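Local coordinates for protein HTP-2 (Caenorhabditis elegans, PDB 4TZM), which binds a closure motif of its partner HTP-3 through a HORMA domain and probably takes part in assembling the meiotic chromosome axis, at residues G103-I108 with M127-F132. Sequence-based numbering, arbitrary orientation.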
loop_
_atom_site.group_PDB
_atom_site.type_symbol
_atom_site.label_atom_id
_atom_site.label_comp_id
_atom_site.label_asym_id
_atom_site.label_seq_id
_atom_site.Cartn_x
_atom_site.Cartn_y
_atom_site.Cartn_z
ATOM N N GLY A 103 -11.354 7.497 -6.977
ATOM C CA GLY A 103 -11.707 6.118 -7.261
ATOM C C GLY A 103 -11.126 5.614 -8.569
ATOM O O GLY A 103 -11.736 4.786 -9.245
ATOM N N PHE A 104 -9.937 6.097 -8.917
ATOM C CA PHE A 104 -9.364 5.838 -10.236
ATOM C C PHE A 104 -8.184 4.870 -10.210
ATOM O O PHE A 104 -7.728 4.418 -11.261
ATOM C CB PHE A 104 -8.923 7.153 -10.885
ATOM C CG PHE A 104 -10.059 8.080 -11.220
ATOM C CD1 PHE A 104 -11.362 7.607 -11.318
ATOM C CD2 PHE A 104 -9.823 9.426 -11.449
ATOM C CE1 PHE A 104 -12.407 8.463 -11.631
ATOM C CE2 PHE A 104 -10.862 10.287 -11.761
ATOM C CZ PHE A 104 -12.154 9.806 -11.852
ATOM N N LEU A 105 -7.693 4.555 -9.017
ATOM C CA LEU A 105 -6.521 3.692 -8.881
ATOM C C LEU A 105 -6.902 2.228 -8.676
ATOM O O LEU A 105 -7.574 1.888 -7.703
ATOM C CB LEU A 105 -5.644 4.162 -7.719
ATOM C CG LEU A 105 -4.349 3.367 -7.556
ATOM C CD1 LEU A 105 -3.420 3.637 -8.730
ATOM C CD2 LEU A 105 -3.673 3.692 -6.235
ATOM N N LYS A 106 -6.459 1.365 -9.589
ATOM C CA LYS A 106 -6.732 -0.071 -9.507
ATOM C C LYS A 106 -5.658 -0.807 -8.699
ATOM O O LYS A 106 -5.966 -1.582 -7.788
ATOM C CB LYS A 106 -6.839 -0.669 -10.916
ATOM C CG LYS A 106 -6.924 -2.191 -10.966
ATOM C CD LYS A 106 -8.239 -2.715 -10.406
ATOM C CE LYS A 106 -8.345 -4.231 -10.563
ATOM N NZ LYS A 106 -7.221 -4.959 -9.902
ATOM N N GLU A 107 -4.399 -0.548 -9.032
ATOM C CA GLU A 107 -3.271 -1.203 -8.385
ATOM C C GLU A 107 -2.028 -0.327 -8.426
ATOM O O GLU A 107 -1.708 0.244 -9.465
ATOM C CB GLU A 107 -2.965 -2.541 -9.061
ATOM C CG GLU A 107 -1.666 -3.181 -8.588
ATOM C CD GLU A 107 -1.323 -4.465 -9.323
ATOM O OE1 GLU A 107 -2.168 -4.968 -10.091
ATOM O OE2 GLU A 107 -0.199 -4.973 -9.129
ATOM N N ILE A 108 -1.324 -0.212 -7.303
ATOM C CA ILE A 108 0.012 0.371 -7.330
ATOM C C ILE A 108 1.032 -0.668 -6.876
ATOM O O ILE A 108 0.860 -1.323 -5.844
ATOM C CB ILE A 108 0.124 1.647 -6.461
ATOM C CG1 ILE A 108 1.578 2.124 -6.429
ATOM C CG2 ILE A 108 -0.405 1.408 -5.055
ATOM C CD1 ILE A 108 1.783 3.455 -5.750
ATOM N N MET A 127 -0.316 -3.598 -4.352
ATOM C CA MET A 127 -1.481 -3.252 -3.549
ATOM C C MET A 127 -2.674 -2.977 -4.467
ATOM O O MET A 127 -2.729 -1.947 -5.139
ATOM C CB MET A 127 -1.185 -2.040 -2.657
ATOM C CG MET A 127 -2.234 -1.794 -1.576
ATOM S SD MET A 127 -1.770 -0.522 -0.375
ATOM C CE MET A 127 -0.097 -1.013 0.024
ATOM N N LYS A 128 -3.620 -3.912 -4.498
ATOM C CA LYS A 128 -4.781 -3.810 -5.380
ATOM C C LYS A 128 -6.006 -3.341 -4.610
ATOM O O LYS A 128 -6.216 -3.731 -3.464
ATOM C CB LYS A 128 -5.066 -5.152 -6.055
ATOM C CG LYS A 128 -3.934 -5.656 -6.938
ATOM C CD LYS A 128 -4.197 -7.073 -7.425
ATOM C CE LYS A 128 -3.072 -7.565 -8.324
ATOM N NZ LYS A 128 -3.299 -8.953 -8.816
ATOM N N PHE A 129 -6.824 -2.514 -5.251
ATOM C CA PHE A 129 -7.905 -1.841 -4.547
ATOM C C PHE A 129 -9.300 -2.264 -5.013
ATOM O O PHE A 129 -9.489 -2.728 -6.139
ATOM C CB PHE A 129 -7.735 -0.320 -4.681
ATOM C CG PHE A 129 -6.524 0.214 -3.962
ATOM C CD1 PHE A 129 -5.287 0.267 -4.592
ATOM C CD2 PHE A 129 -6.618 0.646 -2.646
ATOM C CE1 PHE A 129 -4.169 0.748 -3.924
ATOM C CE2 PHE A 129 -5.507 1.128 -1.974
ATOM C CZ PHE A 129 -4.283 1.178 -2.613
ATOM N N ILE A 130 -10.265 -2.128 -4.110
ATOM C CA ILE A 130 -11.673 -2.327 -4.421
ATOM C C ILE A 130 -12.442 -1.146 -3.863
ATOM O O ILE A 130 -12.210 -0.728 -2.730
ATOM C CB ILE A 130 -12.232 -3.635 -3.821
ATOM C CG1 ILE A 130 -11.429 -4.842 -4.308
ATOM C CG2 ILE A 130 -13.711 -3.802 -4.169
ATOM C CD1 ILE A 130 -11.813 -6.144 -3.638
ATOM N N TYR A 131 -13.350 -0.602 -4.662
ATOM C CA TYR A 131 -14.137 0.540 -4.239
ATOM C C TYR A 131 -15.564 0.096 -3.944
ATOM O O TYR A 131 -16.116 -0.741 -4.655
ATOM C CB TYR A 131 -14.087 1.630 -5.311
ATOM C CG TYR A 131 -12.680 2.142 -5.526
ATOM C CD1 TYR A 131 -12.148 3.121 -4.700
ATOM C CD2 TYR A 131 -11.870 1.620 -6.532
ATOM C CE1 TYR A 131 -10.858 3.583 -4.877
ATOM C CE2 TYR A 131 -10.575 2.078 -6.713
ATOM C CZ TYR A 131 -10.076 3.061 -5.882
ATOM O OH TYR A 131 -8.789 3.528 -6.050
ATOM N N PHE A 132 -16.146 0.622 -2.872
ATOM C CA PHE A 132 -17.510 0.257 -2.507
ATOM C C PHE A 132 -18.453 1.444 -2.603
ATOM O O PHE A 132 -18.041 2.604 -2.504
ATOM C CB PHE A 132 -17.564 -0.325 -1.094
ATOM C CG PHE A 132 -16.856 -1.640 -0.949
ATOM C CD1 PHE A 132 -15.487 -1.684 -0.721
ATOM C CD2 PHE A 132 -17.558 -2.838 -1.028
ATOM C CE1 PHE A 132 -14.828 -2.895 -0.582
ATOM C CE2 PHE A 132 -16.904 -4.055 -0.891
ATOM C CZ PHE A 132 -15.537 -4.082 -0.667
HETATM O O HOH W 1 -8.812 -5.602 -7.036
#
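Tyr131, Phe129 and Lys128 bury the most surface where strands 105-113 and 123-133 form a beta hairpin in the HORMA domain's antiparallel sheet. Tyr131, CG anti to its carbonyl carbon (chi1 -62°), reaches the end of helix 84-102. Its OH donates to Leu105 O at 2.6 Å, in the carbonyl plane and on a lone pair, while Gly103 CA, 3.9 Å from the ring centroid, makes a CH-pi contact over one face. Gly103, with positive phi, is the helix's Schellman C-prime residue. Phe129 meets Lys106 O and Ile108 CG2 with its ring edge; Leu105 CD2 lies 3.8 Å from Phe129 CE1. Ile46 of helix 35-56 also touches Phe129. The backbone N of Phe129 donates a hydrogen bond to Lys106 O at 2.8 Å. Beyond the classic bulge of Lys106 and Glu107 opposite Lys200, Ile108 and Met127 form an antiparallel hydrogen-bonded pair (Ile108 N to Met127 O 3.1 Å, Met127 N to Ile108 O 3.0 Å). Lys128 CE lies 3.3 Å from Glu107 OE1, yet Lys128 NZ is 4.3 Å from that oxygen, too far for a salt bridge; Glu107 OE2 is hydrogen-bonded to Tyr221 OH. Charge attraction is thus probably modest, whereas at Leu105, which forms no bridge with 127-132, the Tyr131 hydroxyl supplements the backbone bond at Phe129.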